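NalD (PDB 5DAJ) represses transcription of the MexAB-OprM multidrug efflux pump as a TetR-family secondary repressor, with novobiocin binding inducing expression of the pump. Local coordinates at residues Leu22-Gly27 against Leu109-Gln114; Lys26-Thr31 against Gln52-Leu57; Thr31-Ile36 against Ala46-Phe51. All coordinates share one frame; numbering follows the deposited sequence.

Contact 1: residues Leu22-Gly27 against Leu109-Gln114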
# COMPACT_ATOMS: atom_id res chain seq x y z
N LEU A 22 -12.15 -14.30 -10.98
CA LEU A 22 -11.55 -15.36 -10.14
C LEU A 22 -10.51 -14.83 -9.15
O LEU A 22 -10.58 -15.14 -7.96
CB LEU A 22 -10.95 -16.49 -10.97
CG LEU A 22 -11.90 -17.66 -11.24
CD1 LEU A 22 -12.75 -17.38 -12.46
CD2 LEU A 22 -11.12 -18.94 -11.43
N PHE A 23 -9.55 -14.06 -9.66
CA PHE A 23 -8.53 -13.42 -8.82
C PHE A 23 -9.19 -12.63 -7.70
O PHE A 23 -8.78 -12.72 -6.54
CB PHE A 23 -7.64 -12.45 -9.61
CG PHE A 23 -6.68 -13.10 -10.57
CD1 PHE A 23 -6.33 -14.46 -10.48
CD2 PHE A 23 -6.07 -12.33 -11.55
CE1 PHE A 23 -5.43 -15.01 -11.36
CE2 PHE A 23 -5.17 -12.89 -12.44
CZ PHE A 23 -4.84 -14.23 -12.34
N LEU A 24 -10.22 -11.88 -8.06
CA LEU A 24 -10.94 -11.03 -7.13
C LEU A 24 -11.63 -11.82 -6.01
O LEU A 24 -11.63 -11.41 -4.85
CB LEU A 24 -11.96 -10.17 -7.89
CG LEU A 24 -12.62 -9.01 -7.16
CD1 LEU A 24 -11.60 -8.01 -6.66
CD2 LEU A 24 -13.60 -8.33 -8.11
N GLU A 25 -12.18 -12.98 -6.36
CA GLU A 25 -12.90 -13.81 -5.40
C GLU A 25 -12.00 -14.78 -4.61
O GLU A 25 -12.17 -14.95 -3.40
CB GLU A 25 -14.01 -14.58 -6.13
CG GLU A 25 -15.02 -15.21 -5.20
N LYS A 26 -11.07 -15.41 -5.30
CA LYS A 26 -10.23 -16.48 -4.72
C LYS A 26 -8.83 -16.04 -4.31
O LYS A 26 -8.19 -16.70 -3.48
CB LYS A 26 -10.09 -17.64 -5.73
CG LYS A 26 -11.36 -18.46 -5.92
CD LYS A 26 -11.41 -19.13 -7.30
CE LYS A 26 -10.20 -20.01 -7.60
NZ LYS A 26 -10.10 -21.20 -6.71
N GLY A 27 -8.34 -14.97 -4.92
CA GLY A 27 -6.93 -14.59 -4.82
C GLY A 27 -6.15 -15.18 -5.98
O GLY A 27 -6.58 -16.15 -6.58
N LEU A 109 -7.36 -3.05 -9.43
CA LEU A 109 -6.45 -2.51 -8.40
C LEU A 109 -6.66 -3.16 -7.04
O LEU A 109 -5.70 -3.33 -6.30
CB LEU A 109 -6.55 -0.99 -8.28
CG LEU A 109 -5.97 -0.21 -9.45
CD1 LEU A 109 -6.17 1.27 -9.18
CD2 LEU A 109 -4.50 -0.48 -9.69
N THR A 110 -7.90 -3.55 -6.74
CA THR A 110 -8.18 -4.32 -5.51
C THR A 110 -7.46 -5.66 -5.60
O THR A 110 -6.92 -6.14 -4.61
CB THR A 110 -9.73 -4.57 -5.28
OG1 THR A 110 -10.47 -3.36 -5.28
CG2 THR A 110 -10.09 -5.28 -3.98
N ILE A 111 -7.42 -6.25 -6.79
CA ILE A 111 -6.64 -7.48 -6.98
C ILE A 111 -5.16 -7.24 -6.70
O ILE A 111 -4.53 -7.96 -5.92
CB ILE A 111 -6.78 -8.07 -8.40
CG1 ILE A 111 -8.19 -8.60 -8.63
CG2 ILE A 111 -5.78 -9.19 -8.61
CD1 ILE A 111 -8.52 -8.83 -10.08
N LEU A 112 -4.62 -6.20 -7.34
CA LEU A 112 -3.20 -5.84 -7.23
C LEU A 112 -2.73 -5.63 -5.79
O LEU A 112 -1.68 -6.12 -5.39
CB LEU A 112 -2.91 -4.57 -8.03
CG LEU A 112 -1.52 -3.97 -7.83
CD1 LEU A 112 -0.46 -4.98 -8.25
CD2 LEU A 112 -1.36 -2.68 -8.62
N MSE A 113 -3.52 -4.91 -5.02
CA MSE A 113 -3.10 -4.49 -3.68
C MSE A 113 -3.64 -5.32 -2.56
O MSE A 113 -3.17 -5.20 -1.43
CB MSE A 113 -3.55 -3.07 -3.49
CG MSE A 113 -2.95 -2.23 -4.61
SE MSE A 113 -3.19 -0.34 -4.20
CE MSE A 113 -2.22 0.36 -5.78
N GLN A 114 -4.56 -6.20 -2.87
CA GLN A 114 -5.30 -6.95 -1.86
C GLN A 114 -5.44 -8.45 -2.06
O GLN A 114 -5.56 -9.21 -1.07
CB GLN A 114 -6.69 -6.36 -1.78
CG GLN A 114 -7.31 -6.40 -0.41
CD GLN A 114 -7.18 -5.08 0.27
OE1 GLN A 114 -7.52 -4.04 -0.30
NE2 GLN A 114 -6.66 -5.11 1.50
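Ile-111 packs on CB of Phe-23 and on the backbone and CB of Leu-24, and both of its branches are used. Its CD1 lies 3.8 Å from Phe-23 CB, while its CG2 lies 3.9 Å from that same Phe-23 CB. Its CG1 runs beside the main chain, 3.9 Å from Leu-24 N. The Leu-24 side chain crosses Ile-111 at about a right angle: Leu-24 CD1 reaches Ile-111 CG1 at 4.0 Å and, one residue earlier on the same helix, Thr-110 CG2 at 4.1 Å. With chi1 at -168°, Leu-24 CG lies opposite its own N, and this swings the leucine tip toward helix 103-114. Thr-110 offers its methyl here, its OG1 being hydrogen-bonded to Arg-106 O.

These contacts sit where helix 6-26 passes helix 103-114, with local axes 9.3 Å apart at closest approach and inclined at 47°; the nearest CA atoms are those of Leu-24 and Ile-111. Farther out, the Phe-23 ring leads away from Ile-111 into a cluster with Ile-36, Phe-58 and Met-61, and Phe-58 also touches Ile-111. Leu-24 O accepts a hydrogen bond from Arg-115 NH1, a polar link close by. No hydrogen bond joins the two segments themselves, so their direct contact, 177 Å² in all, is apolar and joins the N-terminal DNA-binding part to the C-terminal region by van der Waals packing.

Contact 2: residues Lys26-Thr31 against Gln52-Leu57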
# COMPACT_ATOMS: atom_id res chain seq x y z
N LYS A 26 -11.07 -15.41 -5.30
CA LYS A 26 -10.23 -16.48 -4.72
C LYS A 26 -8.83 -16.04 -4.31
O LYS A 26 -8.19 -16.70 -3.48
CB LYS A 26 -10.09 -17.64 -5.73
CG LYS A 26 -11.36 -18.46 -5.92
CD LYS A 26 -11.41 -19.13 -7.30
CE LYS A 26 -10.20 -20.01 -7.60
NZ LYS A 26 -10.10 -21.20 -6.71
N GLY A 27 -8.34 -14.97 -4.92
CA GLY A 27 -6.93 -14.59 -4.82
C GLY A 27 -6.15 -15.18 -5.98
O GLY A 27 -6.58 -16.15 -6.58
N VAL A 28 -5.00 -14.59 -6.27
CA VAL A 28 -4.18 -15.00 -7.42
C VAL A 28 -3.49 -16.36 -7.21
O VAL A 28 -3.47 -17.18 -8.12
CB VAL A 28 -3.12 -13.92 -7.78
CG1 VAL A 28 -2.13 -14.41 -8.83
CG2 VAL A 28 -3.82 -12.67 -8.29
N SER A 29 -2.92 -16.57 -6.03
CA SER A 29 -2.23 -17.82 -5.67
C SER A 29 -3.13 -19.05 -5.86
O SER A 29 -2.74 -20.03 -6.49
CB SER A 29 -1.77 -17.78 -4.22
OG SER A 29 -0.69 -16.89 -4.07
N HIS A 30 -4.33 -18.96 -5.28
CA HIS A 30 -5.34 -20.02 -5.33
C HIS A 30 -6.14 -20.07 -6.64
O HIS A 30 -7.12 -20.81 -6.73
CB HIS A 30 -6.29 -19.90 -4.12
CG HIS A 30 -5.62 -20.14 -2.80
ND1 HIS A 30 -4.99 -21.33 -2.49
CD2 HIS A 30 -5.48 -19.34 -1.71
CE1 HIS A 30 -4.50 -21.25 -1.26
NE2 HIS A 30 -4.78 -20.06 -0.77
N THR A 31 -5.74 -19.28 -7.64
CA THR A 31 -6.34 -19.31 -8.97
C THR A 31 -5.33 -19.83 -9.98
O THR A 31 -4.27 -19.22 -10.20
CB THR A 31 -6.83 -17.92 -9.43
OG1 THR A 31 -7.76 -17.41 -8.48
CG2 THR A 31 -7.51 -18.00 -10.81
N GLN A 52 0.95 -17.31 -22.05
CA GLN A 52 2.20 -18.02 -21.64
C GLN A 52 2.23 -18.50 -20.19
O GLN A 52 2.32 -19.70 -19.93
CB GLN A 52 3.43 -17.19 -21.95
CG GLN A 52 3.68 -16.99 -23.44
CD GLN A 52 3.08 -15.70 -23.94
OE1 GLN A 52 3.55 -14.60 -23.60
NE2 GLN A 52 2.03 -15.81 -24.74
N ASN A 53 2.17 -17.56 -19.26
CA ASN A 53 2.16 -17.88 -17.84
C ASN A 53 1.27 -16.93 -17.05
O ASN A 53 0.83 -15.90 -17.56
CB ASN A 53 3.60 -17.85 -17.31
CG ASN A 53 4.25 -16.48 -17.48
OD1 ASN A 53 3.89 -15.53 -16.80
ND2 ASN A 53 5.24 -16.39 -18.36
N LYS A 54 1.06 -17.27 -15.78
CA LYS A 54 0.18 -16.50 -14.90
C LYS A 54 0.63 -15.05 -14.72
O LYS A 54 -0.19 -14.14 -14.67
CB LYS A 54 0.03 -17.18 -13.53
CG LYS A 54 -1.19 -16.70 -12.75
CD LYS A 54 -1.16 -17.07 -11.28
CE LYS A 54 -1.31 -18.55 -11.06
NZ LYS A 54 -1.54 -18.84 -9.62
N ALA A 55 1.94 -14.85 -14.56
CA ALA A 55 2.53 -13.51 -14.33
C ALA A 55 2.29 -12.58 -15.50
O ALA A 55 1.97 -11.41 -15.32
CB ALA A 55 4.02 -13.60 -14.04
N HIS A 56 2.46 -13.12 -16.70
CA HIS A 56 2.24 -12.35 -17.93
C HIS A 56 0.77 -12.02 -18.11
O HIS A 56 0.44 -10.93 -18.55
CB HIS A 56 2.74 -13.11 -19.15
CG HIS A 56 2.73 -12.29 -20.40
ND1 HIS A 56 1.96 -12.61 -21.49
CD2 HIS A 56 3.39 -11.15 -20.73
CE1 HIS A 56 2.15 -11.72 -22.45
NE2 HIS A 56 3.02 -10.83 -22.01
N LEU A 57 -0.09 -12.99 -17.78
CA LEU A 57 -1.55 -12.80 -17.81
C LEU A 57 -1.93 -11.64 -16.90
O LEU A 57 -2.60 -10.69 -17.31
CB LEU A 57 -2.27 -14.07 -17.37
CG LEU A 57 -3.78 -14.11 -17.63
CD1 LEU A 57 -4.25 -15.55 -17.78
CD2 LEU A 57 -4.59 -13.42 -16.55
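The planar carbonyl groups of Val-28 and Thr-31 receive the ammonium end of Lys-54. Lys-54 NZ donates to Val-28 O at 3.0 Å from a position tilted 31° out of that carbonyl plane, while Thr-31 N reaches the same oxygen from the opposite face, at 3.1 Å. Val-28 O is therefore shared by a turn bond and a lysine bond. At the second carbonyl, Lys-54 NZ lies 2.8 Å from Thr-31 O, again well off the plane.

The lysine chain leaves the first turn of helix 54-63 with CG opposite its own N and bends only at chi3, -69°, which turns NZ into the loop. On the way, Lys-54 CD lies 3.7 Å from Val-28 CG1, so the aliphatic part packs against valine as the two side chains slide past each other in opposite directions. Glu-121 forms a salt bridge with the same NZ and would be expected to favour its charged form.

Bonds within each segment help to position the partners. Residues Val-28 to Thr-31 form a type I turn, and Thr-31 OG1 donates to Gly-27 O at 2.6 Å. Lys-26 NZ binds His-30 O at 3.0 Å, adding a further tie across the loop. On the other segment Asn-53 is the N-cap of helix 54-63: its OD1 accepts from His-56 N at 2.8 Å, with an N-H...O angle of 159°. Beyond the contact, Ser-29 N donates to Glu-117 of the second subunit. A lysine bridging two carbonyls of a turn thus joins the loop before the predicted helix-turn-helix to helix 54-63, which comes after the motif, within the TetR-family DNA-binding region.

Contact 3: residues Thr31-Ile36 against Ala46-Phe51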
# COMPACT_ATOMS: atom_id res chain seq x y z
N THR A 31 -5.74 -19.28 -7.64
CA THR A 31 -6.34 -19.31 -8.97
C THR A 31 -5.33 -19.83 -9.98
O THR A 31 -4.27 -19.22 -10.20
CB THR A 31 -6.83 -17.92 -9.43
OG1 THR A 31 -7.76 -17.41 -8.48
CG2 THR A 31 -7.51 -18.00 -10.81
N SER A 32 -5.67 -20.94 -10.62
CA SER A 32 -4.82 -21.57 -11.63
C SER A 32 -5.26 -21.18 -13.03
O SER A 32 -6.35 -20.65 -13.25
CB SER A 32 -4.90 -23.09 -11.49
OG SER A 32 -6.18 -23.56 -11.89
N LEU A 33 -4.38 -21.45 -13.99
CA LEU A 33 -4.68 -21.19 -15.40
C LEU A 33 -5.76 -22.15 -15.90
O LEU A 33 -6.54 -21.78 -16.78
CB LEU A 33 -3.41 -21.30 -16.26
CG LEU A 33 -2.33 -20.25 -15.96
CD1 LEU A 33 -1.03 -20.58 -16.67
CD2 LEU A 33 -2.78 -18.85 -16.32
N GLU A 34 -5.77 -23.37 -15.36
CA GLU A 34 -6.80 -24.37 -15.67
C GLU A 34 -8.19 -23.87 -15.27
O GLU A 34 -9.13 -23.90 -16.05
CB GLU A 34 -6.49 -25.70 -14.97
CG GLU A 34 -7.45 -26.83 -15.35
CD GLU A 34 -7.01 -28.20 -14.83
OE1 GLU A 34 -6.37 -28.26 -13.76
OE2 GLU A 34 -7.33 -29.21 -15.50
N GLN A 35 -8.28 -23.36 -14.04
CA GLN A 35 -9.52 -22.78 -13.51
C GLN A 35 -10.02 -21.57 -14.30
O GLN A 35 -11.22 -21.39 -14.49
CB GLN A 35 -9.33 -22.38 -12.05
CG GLN A 35 -9.24 -23.56 -11.10
CD GLN A 35 -8.75 -23.18 -9.72
OE1 GLN A 35 -7.88 -22.32 -9.57
NE2 GLN A 35 -9.28 -23.83 -8.70
N ILE A 36 -9.08 -20.75 -14.75
CA ILE A 36 -9.40 -19.57 -15.59
C ILE A 36 -9.99 -20.02 -16.92
O ILE A 36 -11.00 -19.48 -17.37
CB ILE A 36 -8.16 -18.69 -15.82
CG1 ILE A 36 -7.78 -17.98 -14.52
CG2 ILE A 36 -8.41 -17.64 -16.91
CD1 ILE A 36 -6.36 -17.44 -14.49
N ALA A 46 -5.41 -22.87 -24.90
CA ALA A 46 -5.67 -21.51 -25.41
C ALA A 46 -5.17 -20.41 -24.47
O ALA A 46 -4.66 -19.37 -24.93
CB ALA A 46 -7.16 -21.32 -25.68
N VAL A 47 -5.33 -20.62 -23.17
CA VAL A 47 -4.85 -19.66 -22.15
C VAL A 47 -3.33 -19.56 -22.20
O VAL A 47 -2.77 -18.46 -22.35
CB VAL A 47 -5.29 -20.06 -20.73
CG1 VAL A 47 -4.61 -19.19 -19.69
CG2 VAL A 47 -6.80 -19.97 -20.58
N TYR A 48 -2.69 -20.71 -22.08
CA TYR A 48 -1.23 -20.83 -22.25
C TYR A 48 -0.75 -20.24 -23.59
O TYR A 48 0.28 -19.55 -23.64
CB TYR A 48 -0.79 -22.28 -22.08
CG TYR A 48 -0.54 -22.69 -20.64
CD1 TYR A 48 0.65 -22.36 -20.00
CD2 TYR A 48 -1.49 -23.44 -19.94
CE1 TYR A 48 0.88 -22.74 -18.69
CE2 TYR A 48 -1.26 -23.84 -18.63
CZ TYR A 48 -0.07 -23.49 -18.02
OH TYR A 48 0.17 -23.92 -16.72
N TRP A 49 -1.53 -20.43 -24.63
CA TRP A 49 -1.26 -19.93 -25.95
C TRP A 49 -1.25 -18.41 -26.06
O TRP A 49 -0.39 -17.83 -26.66
CB TRP A 49 -2.30 -20.51 -26.89
CG TRP A 49 -2.07 -20.23 -28.29
CD1 TRP A 49 -2.79 -19.42 -29.06
CD2 TRP A 49 -1.04 -20.76 -29.11
NE1 TRP A 49 -2.28 -19.38 -30.32
CE2 TRP A 49 -1.20 -20.20 -30.37
CE3 TRP A 49 0.00 -21.64 -28.90
CZ2 TRP A 49 -0.36 -20.50 -31.41
CZ3 TRP A 49 0.82 -21.93 -29.94
CH2 TRP A 49 0.64 -21.36 -31.17
N HIS A 50 -2.24 -17.77 -25.47
CA HIS A 50 -2.38 -16.31 -25.47
C HIS A 50 -1.53 -15.56 -24.44
O HIS A 50 -1.13 -14.41 -24.68
CB HIS A 50 -3.84 -15.91 -25.28
CG HIS A 50 -4.68 -16.22 -26.48
ND1 HIS A 50 -4.42 -15.65 -27.70
CD2 HIS A 50 -5.72 -17.05 -26.66
CE1 HIS A 50 -5.30 -16.10 -28.58
NE2 HIS A 50 -6.10 -16.96 -27.97
N PHE A 51 -1.30 -16.19 -23.29
CA PHE A 51 -0.68 -15.50 -22.15
C PHE A 51 0.56 -16.14 -21.55
O PHE A 51 1.16 -15.56 -20.66
CB PHE A 51 -1.74 -15.28 -21.05
CG PHE A 51 -2.86 -14.38 -21.48
CD1 PHE A 51 -2.64 -13.00 -21.61
CD2 PHE A 51 -4.11 -14.90 -21.77
CE1 PHE A 51 -3.67 -12.16 -22.01
CE2 PHE A 51 -5.14 -14.05 -22.17
CZ PHE A 51 -4.92 -12.69 -22.29
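Leu-33 supplies both of the close contacts to helix 44-51, one with an aromatic ring and one with an aliphatic branch. The aromatic one is a CH-pi contact. Leu-33 CD1 stands over one face of Tyr-48, 3.7 Å from the ring centroid and 27° off the ring normal, displaced toward the rim on the hydroxyl-bearing side. The methyl is nearest CZ and CE1 and farther from CG at the other end of the ring. The two side chains cross at about a right angle. Although the tyrosine CB does not point at the other segment, the ring swings back over the leucine; being exposed and near a crystal neighbour, its position may be affected by crystal packing.

The aliphatic contact uses the other leucine methyl. Leu-33 CD2 comes to 3.8 Å from Val-47 CG1, the valine branch lying opposite its own N (chi1 171°). The two methyls of Leu-33 are thus divided between neighbouring residues of helix 44-51, and Leu-57 of helix 54-63 touches both Leu-33 and Val-47, closing a small three-helix core.

Side-chain hydrogen bonding is found within the first segment and fixes the start of helix 33-40. Ser-32 and Gln-35 form a capping box: Gln-35 N donates to Ser-32 OG at 3.0 Å with an angle of 164°, and Ser-32 N donates in return to Gln-35 OE1 at 2.8 Å, in the carbonyl plane. These reciprocal bonds set the first turn from which Leu-33 projects.

Both helices belong to the predicted helix-turn-helix, in which the second, 44-51, probably serves as the recognition helix, as in TetR relatives. With no hydrogen bond across the segments, their direct contact is apolar and CH-pi and contributes to their mutual orientation, Val-47 buried inside and Tyr-48 at the exposed margin.

From the N terminus, helix 6-26 supplies the first side of contact 1, whose partner on helix 103-114 lies more than eighty residues later; this is the widest loop of the three. Contact 2 begins at the end of that same first segment, sharing Lys-26 and Gly-27, and closes a shorter loop at the start of helix 54-63. Contact 3 begins at Thr-31, the last residue of contact 2's first segment, and closes the shortest one, between helices 33-40 and 44-51. Contact 2 thus starts from the same stretch as contact 1 and closes earlier, while contact 3 is enclosed by both. Contacts 2 and 3 join parts of the DNA-binding region; contact 1 connects it to the C-terminal region.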